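Local coordinates for protein-tyrosine-phosphatase (Shewanella sp., PDB 2Z72) that probably hydrolyses the phosphate ester of phosphotyrosine in proteins, as a cold-active, zinc-containing enzyme of the calcineurin-like phosphoesterase family, at residues Glu213-Glu218 with Asp271-His276; Ile70-Ala75 with Trp102-Gly107. All blocks are in the same frame, centred on the assembly; numbering follows the deposited sequence.

Overall arrangement
The two interactions hold different elements of one calcineurin-like phosphoesterase domain, their centres about 29 Å apart. Interaction 2 is the more central, with its centre about 16 Å from that of the chain. It joins the start of strand 72-76 to the turn that leads into the neighbouring parallel strand, and most of its touching residues are buried. Interaction 1, with its centre about 24 Å out, joins two helices at a partly exposed position. In each, an aliphatic carbon lies over the middle of an aromatic ring. In interaction 1 the carbon belongs to an isoleucine and the contact is apolar and aromatic; in interaction 2 it belongs to a lysine, which adds cation-pi and water-mediated contacts.

Interaction 1 of 2, residues Glu213-Glu218 with Asp271-His276; sequences EWISRE and DTILQH
Ile-215 lies against one face of the His-276 imidazole, the central element of a helix-to-helix contact between helices 212-216 and 267-277 of the calcineurin-like phosphoesterase domain. Ile-215 CG1 sits 3.7 Å from the centroid of the His-276 ring and only 9° off the ring normal, a CH-pi contact over the centre. Ile-215 CD1 runs on past the ring, 3.9 Å from His-276 CB, and the two side chains pass in opposite directions. His-276 CG, anti to the backbone N (chi1 -176°), carries the ring out toward the isoleucine. An alanine in place of Ile-215 would probably leave this face of the imidazole without its aliphatic cover and open a gap between the helices. On the same helix as Ile-215, Trp-214 meets the imidazole rim to rim: the centroids of its five-membered ring and of the His-276 ring are 5.5 Å apart, with planes at 82°. Further out, the indole packs on Leu-221 and Ala-224 of helix 221-231 and meets the ring of Phe-277. The short helix ends in a Schellman motif, with Glu-218 at positive phi. One turn is also tied by a salt bridge between Glu-213 and Arg-217, which has a second acidic partner in Asp-243. Arg-217 NE, 2.8 Å from Glu-213 OE2, approaches the anti lone pair of that oxygen, and NH2 joins it on the same atom.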
ATOM      1  N   GLU A 213      21.670  -9.252   0.296  1.00 16.34           N
ATOM      2  CA  GLU A 213      21.988  -8.934  -1.143  1.00 16.47           C
ATOM      3  C   GLU A 213      21.845  -7.461  -1.436  1.00 14.87           C
ATOM      4  O   GLU A 213      22.547  -6.966  -2.332  1.00 17.58           O
ATOM      5  CB  GLU A 213      21.134  -9.812  -2.072  1.00 17.29           C
ATOM      6  CG  GLU A 213      21.346  -9.615  -3.556  1.00 19.19           C
ATOM      7  CD  GLU A 213      20.740 -10.656  -4.455  1.00 19.43           C
ATOM      8  OE1 GLU A 213      20.074 -11.532  -3.888  1.00 19.49           O
ATOM      9  OE2 GLU A 213      20.876 -10.472  -5.710  1.00 20.75           O
ATOM     10  N   TRP A 214      20.951  -6.739  -0.749  1.00 14.76           N
ATOM     11  CA  TRP A 214      20.873  -5.293  -0.906  1.00 14.16           C
ATOM     12  C   TRP A 214      22.257  -4.635  -0.716  1.00 16.84           C
ATOM     13  O   TRP A 214      22.657  -3.719  -1.395  1.00 15.99           O
ATOM     14  CB  TRP A 214      19.847  -4.739   0.122  1.00 14.00           C
ATOM     15  CG  TRP A 214      19.800  -3.222   0.175  1.00 13.05           C
ATOM     16  CD1 TRP A 214      20.624  -2.329   0.837  1.00 14.23           C
ATOM     17  CD2 TRP A 214      18.820  -2.406  -0.485  1.00 11.48           C
ATOM     18  NE1 TRP A 214      20.260  -1.052   0.650  1.00 13.05           N
ATOM     19  CE2 TRP A 214      19.138  -1.067  -0.175  1.00 12.00           C
ATOM     20  CE3 TRP A 214      17.712  -2.671  -1.320  1.00 13.45           C
ATOM     21  CZ2 TRP A 214      18.402  -0.031  -0.654  1.00 11.91           C
ATOM     22  CZ3 TRP A 214      16.995  -1.603  -1.773  1.00 13.03           C
ATOM     23  CH2 TRP A 214      17.302  -0.286  -1.463  1.00 12.82           C
ATOM     24  N   ILE A 215      22.908  -5.071   0.365  1.00 17.00           N
ATOM     25  CA  ILE A 215      24.210  -4.506   0.781  1.00 16.62           C
ATOM     26  C   ILE A 215      25.300  -4.811  -0.205  1.00 16.86           C
ATOM     27  O   ILE A 215      26.080  -3.978  -0.604  1.00 17.75           O
ATOM     28  CB  ILE A 215      24.563  -5.030   2.203  1.00 17.06           C
ATOM     29  CG1 ILE A 215      23.507  -4.656   3.251  1.00 17.95           C
ATOM     30  CG2 ILE A 215      25.950  -4.566   2.555  1.00 20.70           C
ATOM     31  CD1 ILE A 215      23.727  -5.143   4.659  1.00 21.05           C
ATOM     32  N   SER A 216      25.271  -6.066  -0.667  1.00 16.75           N
ATOM     33  CA  SER A 216      26.337  -6.440  -1.616  1.00 18.91           C
ATOM     34  C   SER A 216      26.162  -5.735  -2.950  1.00 17.78           C
ATOM     35  O   SER A 216      27.192  -5.452  -3.606  1.00 20.17           O
ATOM     36  CB  SER A 216      26.504  -7.931  -1.787  0.57 24.58           C
ATOM     37  OG  SER A 216      25.305  -8.495  -2.224  0.57 18.92           O
ATOM     38  N   ARG A 217      24.932  -5.425  -3.359  1.00 17.40           N
ATOM     39  CA  ARG A 217      24.654  -4.654  -4.565  1.00 17.47           C
ATOM     40  C   ARG A 217      24.797  -3.142  -4.388  1.00 17.18           C
ATOM     41  O   ARG A 217      24.639  -2.434  -5.359  1.00 20.65           O
ATOM     42  CB  ARG A 217      23.240  -4.973  -5.067  1.00 19.18           C
ATOM     43  CG  ARG A 217      23.183  -6.442  -5.582  1.00 19.09           C
ATOM     44  CD  ARG A 217      21.852  -6.666  -6.268  1.00 21.23           C
ATOM     45  NE  ARG A 217      21.832  -8.059  -6.768  1.00 20.64           N
ATOM     46  CZ  ARG A 217      22.337  -8.427  -7.931  1.00 24.95           C
ATOM     47  NH1 ARG A 217      22.898  -7.579  -8.775  1.00 32.58           N
ATOM     48  NH2 ARG A 217      22.274  -9.707  -8.271  1.00 31.59           N
ATOM     49  N   GLU A 218      25.124  -2.687  -3.173  1.00 17.30           N
ATOM     50  CA  GLU A 218      25.422  -1.307  -2.897  1.00 17.94           C
ATOM     51  C   GLU A 218      24.225  -0.464  -3.329  1.00 16.54           C
ATOM     52  O   GLU A 218      24.387   0.630  -3.862  1.00 19.93           O
ATOM     53  CB  GLU A 218      26.665  -0.848  -3.657  0.51 22.20           C
ATOM     54  CG  GLU A 218      27.908  -1.679  -3.362  0.51 25.64           C
ATOM     55  CD  GLU A 218      29.181  -1.110  -3.967  0.51 27.48           C
ATOM     56  OE1 GLU A 218      30.254  -1.233  -3.318  0.51 33.65           O
ATOM     57  OE2 GLU A 218      29.148  -0.545  -5.084  0.51 39.80           O
ATOM     58  N   ASP A 271      20.978  -7.259  12.874  1.00 16.44           N
ATOM     59  CA  ASP A 271      21.731  -6.112  13.337  1.00 17.70           C
ATOM     60  C   ASP A 271      22.575  -5.535  12.232  1.00 16.30           C
ATOM     61  O   ASP A 271      22.716  -4.314  12.146  1.00 17.04           O
ATOM     62  CB  ASP A 271      22.637  -6.477  14.529  1.00 20.99           C
ATOM     63  CG  ASP A 271      21.846  -6.747  15.781  1.00 24.45           C
ATOM     64  OD1 ASP A 271      20.728  -6.212  15.926  1.00 24.36           O
ATOM     65  OD2 ASP A 271      22.441  -7.452  16.652  1.00 28.71           O
ATOM     66  N   THR A 272      23.099  -6.394  11.387  1.00 17.02           N
ATOM     67  CA  THR A 272      23.926  -5.828  10.299  1.00 18.48           C
ATOM     68  C   THR A 272      23.067  -5.038   9.315  1.00 16.09           C
ATOM     69  O   THR A 272      23.551  -4.027   8.773  1.00 16.40           O
ATOM     70  CB  THR A 272      24.662  -6.952   9.557  0.51 19.50           C
ATOM     71  OG1 THR A 272      25.552  -7.632  10.430  0.51 20.67           O
ATOM     72  CG2 THR A 272      25.530  -6.393   8.451  0.51 21.84           C
ATOM     73  N   ILE A 273      21.848  -5.444   9.115  1.00 14.56           N
ATOM     74  CA  ILE A 273      20.967  -4.658   8.236  1.00 14.49           C
ATOM     75  C   ILE A 273      20.524  -3.373   8.875  1.00 14.02           C
ATOM     76  O   ILE A 273      20.539  -2.297   8.271  1.00 14.75           O
ATOM     77  CB  ILE A 273      19.818  -5.585   7.787  0.59 15.31           C
ATOM     78  CG1 ILE A 273      20.393  -6.739   6.959  0.59 15.85           C
ATOM     79  CG2 ILE A 273      18.736  -4.754   7.129  0.59 13.65           C
ATOM     80  CD1 ILE A 273      19.518  -7.972   6.885  0.59 14.69           C
ATOM     81  N   LEU A 274      20.126  -3.417  10.161  1.00 14.45           N
ATOM     82  CA  LEU A 274      19.764  -2.224  10.867  1.00 15.10           C
ATOM     83  C   LEU A 274      20.910  -1.181  10.799  1.00 16.03           C
ATOM     84  O   LEU A 274      20.719  -0.014  10.571  1.00 16.17           O
ATOM     85  CB  LEU A 274      19.487  -2.505  12.342  1.00 15.83           C
ATOM     86  CG  LEU A 274      18.287  -3.395  12.669  1.00 15.63           C
ATOM     87  CD1 LEU A 274      18.243  -3.777  14.160  1.00 21.95           C
ATOM     88  CD2 LEU A 274      17.019  -2.687  12.207  1.00 16.97           C
ATOM     89  N   GLN A 275      22.137  -1.653  11.064  1.00 14.82           N
ATOM     90  CA  GLN A 275      23.306  -0.782  11.037  1.00 17.02           C
ATOM     91  C   GLN A 275      23.529  -0.192   9.655  1.00 15.02           C
ATOM     92  O   GLN A 275      23.884   0.982   9.482  1.00 17.65           O
ATOM     93  CB  GLN A 275      24.556  -1.593  11.516  1.00 23.69           C
ATOM     94  CG  GLN A 275      24.572  -1.708  13.039  1.00 36.91           C
ATOM     95  CD  GLN A 275      25.445  -2.831  13.552  1.00 37.66           C
ATOM     96  OE1 GLN A 275      25.285  -3.324  14.707  1.00 41.40           O
ATOM     97  NE2 GLN A 275      26.394  -3.215  12.686  1.00 49.05           N
ATOM     98  N   HIS A 276      23.295  -0.997   8.618  1.00 15.82           N
ATOM     99  CA  HIS A 276      23.546  -0.511   7.275  1.00 14.88           C
ATOM    100  C   HIS A 276      22.694   0.717   6.952  1.00 13.27           C
ATOM    101  O   HIS A 276      23.152   1.599   6.259  1.00 16.05           O
ATOM    102  CB  HIS A 276      23.176  -1.649   6.269  1.00 14.37           C
ATOM    103  CG  HIS A 276      23.491  -1.290   4.859  1.00 15.66           C
ATOM    104  ND1 HIS A 276      22.697  -0.856   3.818  1.00 19.17           N
ATOM    105  CD2 HIS A 276      24.735  -1.246   4.371  1.00 15.31           C
ATOM    106  CE1 HIS A 276      23.404  -0.599   2.741  1.00 19.41           C
ATOM    107  NE2 HIS A 276      24.647  -0.854   3.073  1.00 23.57           N
TER

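Interaction 2 of 2, residues Ile70-Ala75 with Trp102-Gly107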
ATOM      1  N   ILE A  70       9.419  13.290  12.304  1.00 11.66           N
ATOM      2  CA  ILE A  70       7.965  13.030  12.213  1.00 11.28           C
ATOM      3  C   ILE A  70       7.447  12.536  13.561  1.00 12.32           C
ATOM      4  O   ILE A  70       7.830  11.459  14.054  1.00 14.00           O
ATOM      5  CB  ILE A  70       7.660  12.058  11.059  1.00 12.29           C
ATOM      6  CG1 ILE A  70       8.242  12.541   9.720  1.00 11.41           C
ATOM      7  CG2 ILE A  70       6.169  11.841  10.962  1.00 12.83           C
ATOM      8  CD1 ILE A  70       7.931  13.953   9.305  1.00 12.30           C
ATOM      9  N   LYS A  71       6.569  13.319  14.156  1.00 12.37           N
ATOM     10  CA  LYS A  71       6.136  13.053  15.528  1.00 12.85           C
ATOM     11  C   LYS A  71       5.318  11.779  15.666  1.00 13.64           C
ATOM     12  O   LYS A  71       5.463  11.072  16.661  1.00 14.55           O
ATOM     13  CB  LYS A  71       5.387  14.259  16.113  1.00 16.77           C
ATOM     14  CG  LYS A  71       6.335  15.472  16.323  1.00 21.98           C
ATOM     15  CD  LYS A  71       5.664  16.673  16.899  1.00 36.88           C
ATOM     16  CE  LYS A  71       6.605  17.901  17.028  1.00 44.30           C
ATOM     17  NZ  LYS A  71       7.475  18.134  15.828  1.00 67.93           N
ATOM     18  N   LYS A  72       4.446  11.488  14.677  1.00 12.26           N
ATOM     19  CA  LYS A  72       3.554  10.313  14.884  1.00 12.69           C
ATOM     20  C   LYS A  72       3.373   9.608  13.564  1.00 11.37           C
ATOM     21  O   LYS A  72       3.148  10.266  12.536  1.00 11.08           O
ATOM     22  CB  LYS A  72       2.320  10.692  15.627  1.00 20.65           C
ATOM     23  CG  LYS A  72       1.209  11.265  15.019  1.00 24.24           C
ATOM     24  CD  LYS A  72      -0.015  11.619  15.863  1.00 18.82           C
ATOM     25  CE  LYS A  72      -0.878  12.382  14.847  1.00 18.36           C
ATOM     26  NZ  LYS A  72      -2.063  12.948  15.486  1.00 20.61           N
ATOM     27  N   VAL A  73       3.456   8.319  13.636  1.00 11.11           N
ATOM     28  CA  VAL A  73       3.343   7.459  12.440  1.00  9.81           C
ATOM     29  C   VAL A  73       2.400   6.308  12.801  1.00 10.08           C
ATOM     30  O   VAL A  73       2.490   5.759  13.903  1.00 11.60           O
ATOM     31  CB  VAL A  73       4.721   6.899  12.030  1.00 10.31           C
ATOM     32  CG1 VAL A  73       4.611   6.038  10.748  1.00 11.35           C
ATOM     33  CG2 VAL A  73       5.732   8.001  11.770  1.00 12.74           C
ATOM     34  N   VAL A  74       1.559   5.913  11.860  1.00  9.85           N
ATOM     35  CA  VAL A  74       0.813   4.667  11.935  1.00 10.25           C
ATOM     36  C   VAL A  74       1.150   3.824  10.724  1.00  9.60           C
ATOM     37  O   VAL A  74       1.305   4.310   9.595  1.00 10.35           O
ATOM     38  CB  VAL A  74      -0.666   5.094  12.038  0.55 11.19           C
ATOM     39  CG1 VAL A  74      -1.189   5.782  10.775  0.55 12.31           C
ATOM     40  CG2 VAL A  74      -1.515   3.880  12.308  0.55 10.47           C
ATOM     41  N   ALA A  75       1.279   2.507  10.929  1.00  9.38           N
ATOM     42  CA  ALA A  75       1.615   1.602   9.847  1.00  9.33           C
ATOM     43  C   ALA A  75       0.684   0.405   9.843  1.00  9.41           C
ATOM     44  O   ALA A  75       0.268  -0.090  10.904  1.00 10.31           O
ATOM     45  CB  ALA A  75       3.060   1.133   9.982  1.00 10.08           C
ATOM     46  N   TRP A 102      -9.710  11.678   6.981  1.00 10.57           N
ATOM     47  CA  TRP A 102      -8.460  11.756   7.723  1.00 10.05           C
ATOM     48  C   TRP A 102      -8.657  12.609   9.014  1.00 10.60           C
ATOM     49  O   TRP A 102      -9.149  13.761   8.930  1.00 12.44           O
ATOM     50  CB  TRP A 102      -7.399  12.437   6.928  1.00 10.44           C
ATOM     51  CG  TRP A 102      -6.032  12.630   7.479  1.00 10.46           C
ATOM     52  CD1 TRP A 102      -5.575  13.814   8.048  1.00 10.24           C
ATOM     53  CD2 TRP A 102      -4.954  11.718   7.520  1.00  9.48           C
ATOM     54  NE1 TRP A 102      -4.278  13.633   8.412  1.00 10.21           N
ATOM     55  CE2 TRP A 102      -3.851  12.380   8.110  1.00  9.76           C
ATOM     56  CE3 TRP A 102      -4.766  10.409   7.131  1.00 10.16           C
ATOM     57  CZ2 TRP A 102      -2.636  11.745   8.275  1.00 10.33           C
ATOM     58  CZ3 TRP A 102      -3.556   9.766   7.280  1.00 10.29           C
ATOM     59  CH2 TRP A 102      -2.493  10.460   7.859  1.00 11.42           C
ATOM     60  N   ALA A 103      -8.203  12.049  10.147  1.00 11.06           N
ATOM     61  CA  ALA A 103      -8.293  12.693  11.417  1.00 11.74           C
ATOM     62  C   ALA A 103      -6.956  12.606  12.148  1.00 11.86           C
ATOM     63  O   ALA A 103      -6.912  12.781  13.361  1.00 16.94           O
ATOM     64  CB  ALA A 103      -9.408  12.072  12.284  1.00 15.54           C
ATOM     65  N   PHE A 104      -5.891  12.319  11.443  1.00 10.77           N
ATOM     66  CA  PHE A 104      -4.591  12.046  12.053  1.00 11.33           C
ATOM     67  C   PHE A 104      -3.665  13.235  11.999  1.00 11.79           C
ATOM     68  O   PHE A 104      -2.489  13.104  12.330  1.00 12.65           O
ATOM     69  CB  PHE A 104      -4.014  10.765  11.408  1.00 11.74           C
ATOM     70  CG  PHE A 104      -2.947  10.054  12.199  1.00 11.73           C
ATOM     71  CD1 PHE A 104      -3.143   9.649  13.502  1.00 15.18           C
ATOM     72  CD2 PHE A 104      -1.722   9.750  11.583  1.00 11.41           C
ATOM     73  CE1 PHE A 104      -2.116   8.978  14.189  1.00 14.84           C
ATOM     74  CE2 PHE A 104      -0.714   9.108  12.267  1.00 12.21           C
ATOM     75  CZ  PHE A 104      -0.913   8.674  13.592  1.00 14.25           C
ATOM     76  N   GLY A 105      -4.203  14.402  11.634  1.00 11.90           N
ATOM     77  CA  GLY A 105      -3.402  15.613  11.753  1.00 11.89           C
ATOM     78  C   GLY A 105      -2.163  15.596  10.867  1.00 11.57           C
ATOM     79  O   GLY A 105      -2.253  15.250   9.694  1.00 11.77           O
ATOM     80  N   GLU A 106      -1.044  15.983  11.462  1.00 12.05           N
ATOM     81  CA  GLU A 106       0.217  16.024  10.785  1.00 11.68           C
ATOM     82  C   GLU A 106       0.932  14.684  10.873  1.00 10.95           C
ATOM     83  O   GLU A 106       2.107  14.562  10.486  1.00 12.01           O
ATOM     84  CB  GLU A 106       1.131  17.122  11.336  0.52 13.82           C
ATOM     85  CG  GLU A 106       0.490  18.498  11.173  0.52 12.23           C
ATOM     86  CD  GLU A 106       1.399  19.631  11.566  0.52 17.11           C
ATOM     87  OE1 GLU A 106       1.077  20.766  11.191  0.52 24.40           O
ATOM     88  OE2 GLU A 106       2.403  19.323  12.235  0.52 22.91           O
ATOM     89  N   GLY A 107       0.212  13.645  11.397  1.00 11.31           N
ATOM     90  CA  GLY A 107       0.793  12.319  11.399  1.00 11.12           C
ATOM     91  C   GLY A 107       1.040  11.798   9.997  1.00  9.99           C
ATOM     92  O   GLY A 107       0.471  12.291   9.005  1.00 10.04           O
TER
HETATM   93  O   HOH W   1       3.534  13.875  12.982  1.00 14.02           O
HETATM   94  O   HOH W   2      -4.720  14.039  14.970  1.00 25.87           O
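With CG between the backbone N and the carbonyl carbon (chi1 82°) and the chain extended beyond it, Lys-72 lies across one face of the Phe-104 ring, whose own CG is anti to its backbone N (chi1 -160°). The contact lies at the start of the two parallel strands of a beta-alpha-beta unit: strand 72-76 and its neighbour 108-111 are linked through helix 83-92, and the type II' turn from Phe-104 to Gly-107 leads into the second strand. The zinc ligands Asp-78 and Asp-114 lie beyond the other ends of these strands. Lys-72 CE lies 3.7 Å from the centroid of the Phe-104 ring, a CH-pi contact, while NZ makes an off-centre cation-pi contact at 4.4 Å to the same centroid. A water bridges NZ to Ala-103 O. Val-74 CG1 approaches the ring obliquely, 3.7 Å from Phe-104 CE2. At Gly-107 a side chain would run into both Lys-72 and the phenyl ring; here CA comes 3.3 Å from Lys-72 O in a CA-H...O contact. Behind the turn, Phe-104 CB lies over one face of the Trp-102 indole, toward its rim. Trp-102 NE1 in turn donates to Gly-105 O at 2.9 Å, with the oxygen in the ring plane.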